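Long-range contacts in 4-alpha-glucanotransferase (Corynebacterium glutamicum, PDB 5B68), which is an amylomaltase, also called a disproportionating enzyme, in which an N-terminal beta sandwich precedes a TIM-barrel domain: residues 8-13 / 59-64; 40-45 / 430-435; 99-104 / 137-142; 186-191 / 682-687; 656-661 / 676-681. One frame throughout, in Å; residues are numbered along the deposited sequence.

Contact 1 (8-13 / 59-64); sequences NELADL and RQIALF. With SO4 (sulfate ion), chain G.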
# COMPACT_ATOMS: atom_id res chain seq x y z
N ASN A 8 8.96 31.90 -0.32
CA ASN A 8 8.57 31.21 0.93
C ASN A 8 7.10 31.40 1.27
O ASN A 8 6.41 30.44 1.67
CB ASN A 8 9.39 31.71 2.14
CG ASN A 8 10.82 31.23 2.10
OD1 ASN A 8 11.16 30.33 1.36
ND2 ASN A 8 11.68 31.89 2.86
N GLU A 9 6.59 32.60 1.05
CA GLU A 9 5.20 32.86 1.33
C GLU A 9 4.34 31.98 0.43
O GLU A 9 3.37 31.37 0.92
CB GLU A 9 4.84 34.33 1.13
CG GLU A 9 3.47 34.71 1.68
CD GLU A 9 3.15 36.21 1.54
OE1 GLU A 9 2.00 36.57 1.80
OE2 GLU A 9 4.02 37.01 1.17
N LEU A 10 4.72 31.90 -0.82
CA LEU A 10 3.96 31.12 -1.77
C LEU A 10 4.05 29.63 -1.49
O LEU A 10 3.05 28.92 -1.50
CB LEU A 10 4.41 31.44 -3.17
CG LEU A 10 3.60 30.85 -4.33
CD1 LEU A 10 2.13 31.28 -4.37
CD2 LEU A 10 4.27 31.23 -5.61
N ALA A 11 5.26 29.16 -1.28
CA ALA A 11 5.48 27.78 -0.87
C ALA A 11 4.63 27.39 0.35
O ALA A 11 4.00 26.31 0.32
CB ALA A 11 6.99 27.57 -0.54
N ASP A 12 4.58 28.22 1.39
CA ASP A 12 3.74 27.95 2.55
C ASP A 12 2.27 27.78 2.21
O ASP A 12 1.63 26.89 2.76
CB ASP A 12 3.81 29.07 3.61
CG ASP A 12 5.14 29.14 4.30
OD1 ASP A 12 5.99 28.23 4.22
OD2 ASP A 12 5.37 30.22 4.86
N LEU A 13 1.74 28.59 1.30
CA LEU A 13 0.27 28.50 0.96
C LEU A 13 -0.07 27.17 0.26
O LEU A 13 -1.19 26.64 0.36
CB LEU A 13 -0.13 29.64 0.05
CG LEU A 13 -0.06 31.03 0.70
CD1 LEU A 13 -0.28 32.04 -0.41
CD2 LEU A 13 -1.03 31.20 1.86
N ARG A 59 1.86 38.13 -7.45
CA ARG A 59 0.58 37.97 -8.09
C ARG A 59 0.01 36.55 -7.83
O ARG A 59 -1.20 36.39 -7.72
CB ARG A 59 0.69 38.25 -9.57
CG ARG A 59 -0.56 37.98 -10.39
CD ARG A 59 -0.35 38.24 -11.89
NE ARG A 59 -1.56 37.83 -12.62
CZ ARG A 59 -1.77 36.64 -13.18
NH1 ARG A 59 -0.83 35.71 -13.16
NH2 ARG A 59 -2.93 36.39 -13.78
N GLN A 60 0.87 35.54 -7.78
CA GLN A 60 0.38 34.19 -7.40
C GLN A 60 -0.09 34.14 -5.93
O GLN A 60 -1.03 33.43 -5.64
CB GLN A 60 1.38 33.11 -7.72
CG GLN A 60 1.53 32.85 -9.21
CD GLN A 60 0.25 32.46 -9.89
OE1 GLN A 60 -0.51 31.63 -9.38
NE2 GLN A 60 -0.07 33.12 -11.00
N ILE A 61 0.57 34.88 -5.03
CA ILE A 61 0.06 34.98 -3.66
C ILE A 61 -1.36 35.56 -3.65
O ILE A 61 -2.27 35.00 -3.07
CB ILE A 61 1.03 35.76 -2.79
CG1 ILE A 61 2.32 34.93 -2.67
CG2 ILE A 61 0.47 36.07 -1.42
CD1 ILE A 61 3.52 35.69 -2.17
N ALA A 62 -1.54 36.72 -4.27
CA ALA A 62 -2.83 37.37 -4.29
C ALA A 62 -3.90 36.50 -4.96
O ALA A 62 -5.01 36.46 -4.45
CB ALA A 62 -2.75 38.76 -4.97
N LEU A 63 -3.56 35.81 -6.05
CA LEU A 63 -4.50 34.92 -6.72
C LEU A 63 -4.91 33.75 -5.80
O LEU A 63 -6.08 33.36 -5.82
CB LEU A 63 -4.01 34.39 -8.06
CG LEU A 63 -4.15 35.43 -9.19
CD1 LEU A 63 -3.23 35.06 -10.35
CD2 LEU A 63 -5.60 35.60 -9.71
N PHE A 64 -3.96 33.24 -5.00
CA PHE A 64 -4.32 32.17 -4.05
C PHE A 64 -5.39 32.69 -3.07
O PHE A 64 -6.42 32.04 -2.88
CB PHE A 64 -3.09 31.70 -3.28
CG PHE A 64 -3.39 30.60 -2.33
CD1 PHE A 64 -3.41 29.29 -2.79
CD2 PHE A 64 -3.82 30.87 -0.99
CE1 PHE A 64 -3.70 28.25 -1.92
CE2 PHE A 64 -4.13 29.82 -0.13
CZ PHE A 64 -4.11 28.54 -0.63
S SO4 G . -3.01 32.11 -13.48
O1 SO4 G . -3.14 31.23 -12.29
O2 SO4 G . -4.24 32.96 -13.57
O3 SO4 G . -1.86 33.02 -13.34
O4 SO4 G . -2.90 31.12 -14.61
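Leu13 lies against Phe64 where helix 5-13 packs on helix 54-69, a plain helix-helix packing near the N terminus. The segments run in broadly the same direction, 31° apart, with their axes 9.6 Å apart at closest approach. Phe64 has CG anti to its backbone N (chi1 -179°) and presents a ring face to Leu13. Leu13 CB stands over the middle of that ring, 3.9 Å from the centroid and 8° off the normal, a CH-pi contact. Tyr14 is an edge-to-face partner of the same ring. Glu9 is extended and crosses Ile61 at about a right angle. Its OE1 touches Ile61 CG2 at 3.6 Å, and its OE2 touches Ile61 CD1 at 3.6 Å. Leu10 CD1 packs on Gln60 CB at 3.9 Å and also meets Ile61 CG1. Beyond CB, Gln60 bends away from helix 5-13. Its NE2 donates to sulfate O3 at 2.9 Å, and Arg59 NH1 donates to the same oxygen, also at 2.9 Å.

Contact 2 (40-45 / 430-435); sequences RALGVN and WHPVRL. With SO4 (sulfate ion), chain G.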
# COMPACT_ATOMS: atom_id res chain seq x y z
N ARG A 40 5.19 24.72 -9.80
CA ARG A 40 4.71 24.52 -11.17
C ARG A 40 4.11 23.13 -11.39
O ARG A 40 3.02 23.02 -12.02
CB ARG A 40 5.84 24.79 -12.15
CG ARG A 40 6.20 26.26 -12.33
CD ARG A 40 7.44 26.50 -13.22
NE ARG A 40 7.35 25.78 -14.49
CZ ARG A 40 6.46 26.01 -15.46
NH1 ARG A 40 6.49 25.26 -16.56
NH2 ARG A 40 5.51 26.96 -15.37
N ALA A 41 4.73 22.10 -10.77
CA ALA A 41 4.16 20.75 -10.79
C ALA A 41 2.77 20.72 -10.13
O ALA A 41 1.91 19.93 -10.48
CB ALA A 41 5.13 19.79 -10.12
N LEU A 42 2.55 21.61 -9.17
CA LEU A 42 1.21 21.73 -8.52
C LEU A 42 0.28 22.62 -9.30
O LEU A 42 -0.82 22.93 -8.82
CB LEU A 42 1.40 22.25 -7.09
CG LEU A 42 2.11 21.31 -6.14
CD1 LEU A 42 2.28 22.02 -4.81
CD2 LEU A 42 1.48 19.93 -6.00
N GLY A 43 0.67 23.05 -10.50
CA GLY A 43 -0.18 23.87 -11.34
C GLY A 43 -0.05 25.40 -11.11
O GLY A 43 -0.84 26.17 -11.66
N VAL A 44 0.96 25.85 -10.35
CA VAL A 44 1.11 27.25 -10.13
C VAL A 44 1.78 27.85 -11.38
O VAL A 44 2.84 27.38 -11.82
CB VAL A 44 1.89 27.58 -8.85
CG1 VAL A 44 1.97 29.08 -8.65
CG2 VAL A 44 1.22 26.90 -7.59
N ASN A 45 1.11 28.84 -11.96
CA ASN A 45 1.61 29.52 -13.16
C ASN A 45 2.77 30.52 -12.82
O ASN A 45 2.52 31.66 -12.46
CB ASN A 45 0.42 30.20 -13.83
CG ASN A 45 0.79 30.87 -15.14
OD1 ASN A 45 1.92 30.82 -15.58
ND2 ASN A 45 -0.20 31.50 -15.77
N TRP A 430 -0.14 12.30 -5.35
CA TRP A 430 -1.41 12.97 -5.37
C TRP A 430 -1.16 14.47 -5.41
O TRP A 430 -0.19 14.96 -4.87
CB TRP A 430 -2.16 12.73 -4.07
CG TRP A 430 -2.65 11.37 -3.74
CD1 TRP A 430 -2.36 10.66 -2.63
CD2 TRP A 430 -3.60 10.59 -4.47
NE1 TRP A 430 -3.02 9.47 -2.63
CE2 TRP A 430 -3.80 9.41 -3.74
CE3 TRP A 430 -4.28 10.77 -5.66
CZ2 TRP A 430 -4.66 8.41 -4.18
CZ3 TRP A 430 -5.13 9.78 -6.08
CH2 TRP A 430 -5.30 8.62 -5.35
N HIS A 431 -2.04 15.20 -6.06
CA HIS A 431 -2.08 16.62 -5.93
C HIS A 431 -2.87 16.92 -4.63
O HIS A 431 -4.04 16.53 -4.54
CB HIS A 431 -2.80 17.23 -7.15
CG HIS A 431 -2.76 18.71 -7.15
ND1 HIS A 431 -2.09 19.47 -8.09
CD2 HIS A 431 -3.22 19.59 -6.24
CE1 HIS A 431 -2.17 20.74 -7.75
NE2 HIS A 431 -2.88 20.84 -6.66
N PRO A 432 -2.23 17.54 -3.61
CA PRO A 432 -2.91 17.75 -2.33
C PRO A 432 -4.25 18.50 -2.37
O PRO A 432 -5.10 18.23 -1.50
CB PRO A 432 -1.93 18.54 -1.50
CG PRO A 432 -0.58 18.31 -2.15
CD PRO A 432 -0.82 17.95 -3.58
N VAL A 433 -4.38 19.51 -3.22
CA VAL A 433 -5.67 20.24 -3.36
C VAL A 433 -6.65 19.57 -4.25
O VAL A 433 -7.85 19.47 -3.93
CB VAL A 433 -5.45 21.72 -3.81
CG1 VAL A 433 -6.77 22.48 -3.97
CG2 VAL A 433 -4.51 22.42 -2.84
N ARG A 434 -6.25 19.17 -5.45
CA ARG A 434 -7.18 18.60 -6.40
C ARG A 434 -7.78 17.29 -5.92
O ARG A 434 -8.95 17.03 -6.16
CB ARG A 434 -6.54 18.41 -7.78
CG ARG A 434 -6.13 19.74 -8.38
CD ARG A 434 -5.46 19.56 -9.70
NE ARG A 434 -5.18 20.92 -10.16
CZ ARG A 434 -4.21 21.29 -10.99
NH1 ARG A 434 -3.39 20.41 -11.54
NH2 ARG A 434 -4.08 22.59 -11.29
N LEU A 435 -7.03 16.48 -5.18
CA LEU A 435 -7.58 15.28 -4.61
C LEU A 435 -8.73 15.70 -3.66
O LEU A 435 -9.72 15.07 -3.64
CB LEU A 435 -6.52 14.47 -3.83
CG LEU A 435 -7.04 13.15 -3.23
CD1 LEU A 435 -7.68 12.19 -4.19
CD2 LEU A 435 -5.97 12.50 -2.43
S SO4 G . -3.01 32.11 -13.48
O1 SO4 G . -3.14 31.23 -12.29
O2 SO4 G . -4.24 32.96 -13.57
O3 SO4 G . -1.86 33.02 -13.34
O4 SO4 G . -2.90 31.12 -14.61
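The His431 ring has Leu42 CD2 over one face and Arg434 CG over the opposite face, both offset toward the rim. Leu42 follows helix 32-41, and Gly43, with positive phi, is the C-prime residue of the Schellman motif that ends this helix. The Leu42 contact is of CH-pi type: CD2 lies 4.3 Å from the centroid of the His431 ring, 17° off the normal. At the ring edge, Val433 N and Leu42 O lie in the plane, but the approach of Leu42 O to His431 CE1 is too short to be relied on. His431 ND1 is buried and has no polar partner in the model. Leu42 O and His431 CE1 lie over the rim of one face of the Arg434 guanidinium. Its NH2 is 4.1 Å from Gly43 CA. Leu42 CD2 also packs on Pro432 CD at 3.9 Å, the two side chains crossing at about a right angle. The contact thus sets the end of helix 32-41 beside the turn that leads into helix 434-437. Farther along, Asn45 ND2 donates to sulfate O4 at 3.0 Å in a nearly straight bond of 168°, and weakly to O3.

Contact 3 (99-104 / 137-142); sequences VHIELE and GDLPLG
Ile101 and Leu139 reach toward each other tip to tip, with Ile101 CD1 4.1 Å from Leu139 CD1. Apolar contacts of this kind make up most of the contact. The two methyls of Leu103 have different partners. CD2 meets Leu139 CD2 at 4.1 Å, the side chains crossing at a slant. CD1 meets Pro140 CD at 4.0 Å, again tip to tip. Leu139 is thus shared between Ile101 and Leu103. The polar part is small, and no hydrogen bond runs directly between the segments. The extended Glu104 places OE2 3.5 Å from Gly142 CA, and OE2 accepts a hydrogen bond from Trp143 N. His144 links both segments, bonding to Glu104 N through ND1 and to Pro140 O through NE2. The contact belongs to the N-terminal beta sandwich. Strand 98-102 pairs antiparallel with strands 108-114 and 142-150, and the loop 137-142 leads into the latter. Leu139 and Ile101 also pack on Leu159 of strand 153-162.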
# COMPACT_ATOMS: atom_id res chain seq x y z
N VAL A 99 -27.66 26.33 2.79
CA VAL A 99 -26.74 25.17 2.93
C VAL A 99 -27.50 24.03 3.59
O VAL A 99 -28.26 24.24 4.52
CB VAL A 99 -25.47 25.49 3.76
CG1 VAL A 99 -24.53 24.26 3.85
CG2 VAL A 99 -24.72 26.70 3.21
N HIS A 100 -27.35 22.82 3.06
CA HIS A 100 -27.83 21.63 3.76
C HIS A 100 -26.90 20.44 3.47
O HIS A 100 -25.99 20.57 2.65
CB HIS A 100 -29.28 21.31 3.39
CG HIS A 100 -29.45 20.75 2.03
ND1 HIS A 100 -29.50 21.53 0.89
CD2 HIS A 100 -29.62 19.48 1.63
CE1 HIS A 100 -29.62 20.73 -0.16
NE2 HIS A 100 -29.70 19.49 0.27
N ILE A 101 -27.15 19.36 4.21
CA ILE A 101 -26.45 18.12 4.07
C ILE A 101 -27.33 17.06 3.45
O ILE A 101 -28.50 16.87 3.87
CB ILE A 101 -25.95 17.66 5.47
CG1 ILE A 101 -24.97 18.67 6.07
CG2 ILE A 101 -25.39 16.23 5.40
CD1 ILE A 101 -24.75 18.42 7.54
N GLU A 102 -26.79 16.28 2.51
CA GLU A 102 -27.43 15.06 2.04
C GLU A 102 -26.51 13.94 2.48
O GLU A 102 -25.38 13.88 2.08
CB GLU A 102 -27.63 15.09 0.51
CG GLU A 102 -28.13 13.71 0.07
CD GLU A 102 -28.98 13.64 -1.20
OE1 GLU A 102 -28.79 12.65 -1.94
OE2 GLU A 102 -29.88 14.53 -1.40
N LEU A 103 -27.01 13.08 3.35
CA LEU A 103 -26.25 11.92 3.79
C LEU A 103 -26.10 10.88 2.67
O LEU A 103 -26.81 10.89 1.64
CB LEU A 103 -26.88 11.31 5.02
CG LEU A 103 -26.95 12.17 6.25
CD1 LEU A 103 -27.59 11.34 7.35
CD2 LEU A 103 -25.60 12.70 6.71
N GLU A 104 -25.17 9.98 2.89
CA GLU A 104 -24.88 8.89 1.97
C GLU A 104 -26.15 8.08 1.63
O GLU A 104 -26.30 7.65 0.51
CB GLU A 104 -23.83 7.96 2.61
CG GLU A 104 -23.30 6.93 1.62
CD GLU A 104 -22.07 6.15 2.15
OE1 GLU A 104 -21.72 5.18 1.48
OE2 GLU A 104 -21.54 6.43 3.22
N GLY A 137 -23.26 17.35 15.42
CA GLY A 137 -22.30 16.47 16.04
C GLY A 137 -22.68 15.01 16.03
O GLY A 137 -21.96 14.20 16.57
N ASP A 138 -23.82 14.70 15.45
CA ASP A 138 -24.35 13.34 15.44
C ASP A 138 -24.53 12.71 14.06
O ASP A 138 -25.40 11.90 13.88
CB ASP A 138 -25.65 13.26 16.23
CG ASP A 138 -26.79 13.99 15.58
OD1 ASP A 138 -26.54 14.76 14.64
OD2 ASP A 138 -27.93 13.80 16.01
N LEU A 139 -23.75 13.13 13.08
CA LEU A 139 -23.80 12.50 11.78
C LEU A 139 -23.19 11.10 11.84
O LEU A 139 -22.25 10.87 12.55
CB LEU A 139 -23.07 13.34 10.75
CG LEU A 139 -23.54 14.78 10.54
CD1 LEU A 139 -22.72 15.44 9.46
CD2 LEU A 139 -25.00 14.85 10.18
N PRO A 140 -23.74 10.18 11.07
CA PRO A 140 -23.17 8.83 10.97
C PRO A 140 -21.86 8.90 10.21
O PRO A 140 -21.66 9.84 9.42
CB PRO A 140 -24.25 8.05 10.17
CG PRO A 140 -24.96 9.07 9.38
CD PRO A 140 -24.93 10.34 10.18
N LEU A 141 -21.08 7.86 10.35
CA LEU A 141 -19.90 7.65 9.50
C LEU A 141 -20.30 7.61 8.06
O LEU A 141 -21.38 7.19 7.76
CB LEU A 141 -19.22 6.35 9.88
CG LEU A 141 -18.69 6.24 11.31
CD1 LEU A 141 -17.95 4.91 11.46
CD2 LEU A 141 -17.73 7.32 11.65
N GLY A 142 -19.45 8.12 7.17
CA GLY A 142 -19.64 7.82 5.76
C GLY A 142 -19.46 9.02 4.88
O GLY A 142 -18.80 10.02 5.24

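Contact 4 (186-191 / 682-687); sequences SVRSTL and GNSVLI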
# COMPACT_ATOMS: atom_id res chain seq x y z
N SER A 186 5.31 -16.38 -5.02
CA SER A 186 6.44 -17.30 -4.84
C SER A 186 6.08 -18.64 -4.24
O SER A 186 6.96 -19.51 -4.18
CB SER A 186 7.54 -16.67 -3.95
OG SER A 186 7.20 -16.62 -2.55
N VAL A 187 4.85 -18.82 -3.79
CA VAL A 187 4.44 -20.05 -3.14
C VAL A 187 3.53 -20.84 -4.05
O VAL A 187 2.49 -20.38 -4.45
CB VAL A 187 3.65 -19.77 -1.85
CG1 VAL A 187 3.41 -21.05 -1.08
CG2 VAL A 187 4.38 -18.78 -1.00
N ARG A 188 3.93 -22.07 -4.34
CA ARG A 188 3.26 -22.88 -5.31
C ARG A 188 2.64 -24.12 -4.67
O ARG A 188 3.13 -24.63 -3.69
CB ARG A 188 4.25 -23.33 -6.38
CG ARG A 188 4.64 -22.27 -7.39
CD ARG A 188 5.78 -21.40 -6.92
NE ARG A 188 7.02 -22.14 -6.71
CZ ARG A 188 7.90 -22.43 -7.66
NH1 ARG A 188 7.71 -22.05 -8.91
NH2 ARG A 188 8.98 -23.11 -7.35
N SER A 189 1.52 -24.54 -5.24
CA SER A 189 0.93 -25.84 -5.00
C SER A 189 1.30 -26.74 -6.16
O SER A 189 1.96 -26.32 -7.07
CB SER A 189 -0.58 -25.73 -4.88
OG SER A 189 -1.18 -25.41 -6.11
N THR A 190 0.85 -27.98 -6.13
CA THR A 190 1.10 -28.88 -7.25
C THR A 190 0.46 -28.35 -8.53
O THR A 190 1.00 -28.53 -9.59
CB THR A 190 0.58 -30.29 -6.97
OG1 THR A 190 -0.81 -30.22 -6.70
CG2 THR A 190 1.25 -30.85 -5.78
N LEU A 191 -0.72 -27.76 -8.40
CA LEU A 191 -1.46 -27.23 -9.53
C LEU A 191 -1.15 -25.79 -10.01
O LEU A 191 -1.59 -25.43 -11.06
CB LEU A 191 -2.95 -27.42 -9.31
CG LEU A 191 -3.41 -28.84 -8.97
CD1 LEU A 191 -4.86 -28.87 -8.53
CD2 LEU A 191 -3.19 -29.78 -10.14
N GLY A 682 17.73 -25.74 -0.80
CA GLY A 682 17.39 -25.14 -2.08
C GLY A 682 16.33 -25.92 -2.80
O GLY A 682 16.22 -25.77 -4.00
N ASN A 683 15.55 -26.76 -2.09
CA ASN A 683 14.45 -27.48 -2.71
C ASN A 683 13.09 -26.76 -2.57
O ASN A 683 12.77 -26.33 -1.46
CB ASN A 683 14.29 -28.84 -2.08
CG ASN A 683 15.49 -29.71 -2.37
OD1 ASN A 683 16.01 -29.70 -3.48
ND2 ASN A 683 16.00 -30.34 -1.35
N SER A 684 12.31 -26.77 -3.65
CA SER A 684 10.96 -26.17 -3.61
C SER A 684 10.10 -26.77 -2.49
O SER A 684 10.02 -27.99 -2.33
CB SER A 684 10.26 -26.39 -4.92
OG SER A 684 8.91 -25.97 -4.87
N VAL A 685 9.39 -25.93 -1.72
CA VAL A 685 8.42 -26.45 -0.77
C VAL A 685 7.02 -26.08 -1.25
O VAL A 685 6.71 -24.88 -1.26
CB VAL A 685 8.65 -25.84 0.63
CG1 VAL A 685 7.64 -26.43 1.61
CG2 VAL A 685 10.11 -26.12 1.06
N LEU A 686 6.23 -27.08 -1.64
CA LEU A 686 4.86 -26.85 -2.04
C LEU A 686 3.95 -26.63 -0.85
O LEU A 686 4.21 -27.16 0.25
CB LEU A 686 4.30 -27.96 -2.89
CG LEU A 686 5.07 -28.27 -4.20
CD1 LEU A 686 4.41 -29.46 -4.92
CD2 LEU A 686 5.11 -27.07 -5.14
N ILE A 687 2.78 -26.00 -1.11
CA ILE A 687 1.79 -25.82 -0.01
C ILE A 687 1.42 -27.17 0.61
O ILE A 687 1.26 -27.30 1.84
CB ILE A 687 0.53 -25.10 -0.48
CG1 ILE A 687 0.90 -23.68 -0.83
CG2 ILE A 687 -0.57 -25.13 0.59
CD1 ILE A 687 -0.11 -22.93 -1.67
O HOH W 1 8.55 -23.23 -4.42
O HOH W 2 6.12 -23.03 -3.17
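Arg188 and Ile687 join the loop after strand 177-182, the first strand of the TIM barrel, to the loop that leads into helix 694-702. Ile687 N donates to Arg188 O at 2.9 Å with an angle of 150°. The same oxygen receives a CA-H...O contact from Leu686 CA at 3.3 Å. Water 2 completes the backbone link: it accepts from Arg188 N at 2.7 Å and donates to Val685 O at 2.7 Å. The Arg188 side chain is folded. Its bends at chi2 (85°) and chi3 (63°) put CD and NE off an extended path. Water 1 lies in the guanidinium plane at its edge. It accepts from Arg188 NH2 at 3.0 Å and donates to Ser684 OG at 2.8 Å. Ser684 OG is also bonded to Asn278 O, and Arg188 NH1 is held by Gly194 O. Apolar contacts lie on both sides of the Arg188 carbonyl along the chain. Val187 CG1 meets Ile687 CG1 at 3.6 Å, and Thr190 CG2 meets Leu686 CD1 at 3.6 Å. In each pair the side chains cross at about a right angle. Leu686 CD2 also rests near Arg188 CB. The contact is buried and touches two helices: Ile687 packs on Asp200, Asn203 and Val207 of helix 198-209, while Val187 packs on Leu650 and Val685 on Val654 of helix 650-654.

Contact 5 (656-661 / 676-681); sequences EKRAQN and PLCDSE. With SO4 (sulfate ion), chain E.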
# COMPACT_ATOMS: atom_id res chain seq x y z
N GLU A 656 14.17 -21.19 4.35
CA GLU A 656 14.64 -20.38 3.17
C GLU A 656 15.87 -19.52 3.54
O GLU A 656 15.86 -18.81 4.56
CB GLU A 656 13.43 -19.49 2.75
CG GLU A 656 13.64 -18.53 1.64
CD GLU A 656 13.80 -19.21 0.31
OE1 GLU A 656 14.99 -19.50 -0.01
OE2 GLU A 656 12.79 -19.48 -0.41
N LYS A 657 16.88 -19.56 2.70
CA LYS A 657 18.03 -18.66 2.86
C LYS A 657 18.08 -17.47 1.88
O LYS A 657 18.82 -16.51 2.14
CB LYS A 657 19.35 -19.43 2.80
CG LYS A 657 19.57 -20.24 4.08
CD LYS A 657 20.74 -21.21 4.02
CE LYS A 657 20.78 -22.00 5.32
NZ LYS A 657 21.70 -23.16 5.27
N ARG A 658 17.36 -17.56 0.74
CA ARG A 658 17.37 -16.50 -0.31
C ARG A 658 16.42 -15.29 -0.04
O ARG A 658 15.21 -15.48 0.16
CB ARG A 658 17.06 -17.13 -1.64
CG ARG A 658 18.00 -18.26 -2.00
CD ARG A 658 18.00 -18.52 -3.48
NE ARG A 658 16.89 -19.35 -3.94
CZ ARG A 658 16.68 -19.65 -5.23
NH1 ARG A 658 15.66 -20.41 -5.60
NH2 ARG A 658 17.50 -19.19 -6.18
N ALA A 659 16.99 -14.06 -0.05
CA ALA A 659 16.25 -12.79 -0.03
C ALA A 659 15.33 -12.69 -1.22
O ALA A 659 15.64 -13.18 -2.33
CB ALA A 659 17.15 -11.58 0.03
N GLN A 660 14.13 -12.17 -0.96
CA GLN A 660 13.16 -11.97 -2.04
C GLN A 660 13.50 -10.66 -2.79
O GLN A 660 13.32 -10.59 -4.02
CB GLN A 660 11.75 -11.83 -1.47
CG GLN A 660 10.63 -11.82 -2.53
CD GLN A 660 10.58 -13.03 -3.43
OE1 GLN A 660 10.97 -12.96 -4.60
NE2 GLN A 660 10.07 -14.18 -2.91
N ASN A 661 13.88 -9.67 -2.02
CA ASN A 661 14.25 -8.34 -2.55
C ASN A 661 15.50 -7.86 -1.86
O ASN A 661 15.61 -7.98 -0.62
CB ASN A 661 13.12 -7.34 -2.25
CG ASN A 661 13.37 -5.93 -2.85
OD1 ASN A 661 13.78 -5.80 -3.99
ND2 ASN A 661 13.10 -4.89 -2.08
N PRO A 676 11.32 -18.29 -5.77
CA PRO A 676 10.33 -19.28 -5.29
C PRO A 676 10.65 -19.83 -3.89
O PRO A 676 11.82 -19.80 -3.45
CB PRO A 676 10.41 -20.39 -6.29
CG PRO A 676 11.83 -20.36 -6.71
CD PRO A 676 12.24 -18.92 -6.74
N LEU A 677 9.62 -20.24 -3.17
CA LEU A 677 9.79 -20.67 -1.76
C LEU A 677 10.62 -21.97 -1.77
O LEU A 677 10.20 -22.96 -2.38
CB LEU A 677 8.41 -20.92 -1.12
CG LEU A 677 8.43 -21.29 0.38
CD1 LEU A 677 8.91 -20.12 1.22
CD2 LEU A 677 7.05 -21.82 0.82
N CYS A 678 11.77 -21.95 -1.11
CA CYS A 678 12.58 -23.17 -1.03
C CYS A 678 13.10 -23.37 0.37
O CYS A 678 13.26 -22.37 1.09
CB CYS A 678 13.75 -23.08 -1.99
SG CYS A 678 13.28 -23.01 -3.75
N ASP A 679 13.42 -24.64 0.71
CA ASP A 679 13.96 -24.98 2.07
C ASP A 679 15.46 -24.71 2.15
O ASP A 679 15.99 -24.13 1.22
CB ASP A 679 13.62 -26.42 2.47
CG ASP A 679 14.21 -27.48 1.50
OD1 ASP A 679 15.22 -27.17 0.78
OD2 ASP A 679 13.58 -28.57 1.42
N SER A 680 16.12 -25.04 3.27
CA SER A 680 17.56 -24.75 3.43
C SER A 680 18.50 -25.39 2.38
O SER A 680 19.60 -24.87 2.11
CB SER A 680 17.98 -25.15 4.82
OG SER A 680 17.30 -24.31 5.74
N GLU A 681 18.04 -26.48 1.77
CA GLU A 681 18.80 -27.26 0.78
C GLU A 681 18.52 -26.81 -0.67
O GLU A 681 18.94 -27.48 -1.63
CB GLU A 681 18.43 -28.77 0.87
CG GLU A 681 18.93 -29.49 2.13
CD GLU A 681 18.33 -28.94 3.41
OE1 GLU A 681 17.08 -28.98 3.55
OE2 GLU A 681 19.11 -28.44 4.25
S SO4 E . 13.59 -1.16 -3.70
O1 SO4 E . 12.72 -2.36 -3.67
O2 SO4 E . 12.72 -0.04 -4.12
O3 SO4 E . 14.11 -0.90 -2.33
O4 SO4 E . 14.77 -1.35 -4.55
O HOH W 3 14.57 -20.03 -2.94
O HOH W 4 16.89 -21.36 0.53
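Glu656 has CG anti to its backbone N (chi1 177°), then bends at chi2 (70°), which brings the carboxylate carbon CD to the backbone of Cys678. Both segments belong to the long loop between helices 650-654 and 694-702. Cys678 N donates to Glu656 OE2 at 2.8 Å, an almost straight bond of 162° that comes from above the carboxylate plane. OE1 works within its own segment, accepting from Arg658 N at 3.2 Å on its anti side. Water 4 donates to Glu656 OE1 at 2.7 Å and to Asp679 O at 3.0 Å, and accepts from Lys657 N. Water 3 accepts from Arg658 NE at 2.6 Å, in the guanidinium plane. Glu656 OE1 and Pro676 O both lie within hydrogen-bonding distance of water 3 and may compete for its protons. The Arg658 guanidinium turns an edge to Cys678 SG, 4.0 Å from NH1, and Pro676 CD lies near the same nitrogen. NH1 is bonded to Ser281 O. Glu656 OE2 also lies 3.2 Å from Pro676 O and 3.3 Å from Cys678 O, both acceptors. These neighbours would tend to disfavour a negative carboxylate. The backbone N-H groups, water 4 and Arg658 probably offset that cost.

Contact 1 closes the first loop, bringing helix 5-13 to helix 54-69. Contact 2 opens inside that loop, at the end of helix 32-41, and runs far forward to 430-435, so the two cross. It ties the N-terminal helices to the TIM-barrel domain, and both contacts share a sulfate ion. Contact 3 closes a short loop in the beta sandwich and lies within the span of contact 2. Contact 4 starts after the first barrel strand and ends near the C terminus, crossing contact 2. Contact 5 falls within the span of contact 4, and they touch: the backbone of Leu677 probably hydrogen-bonds to Ser186 and Val685. These two lie across the chain's centre from contacts 1 and 2.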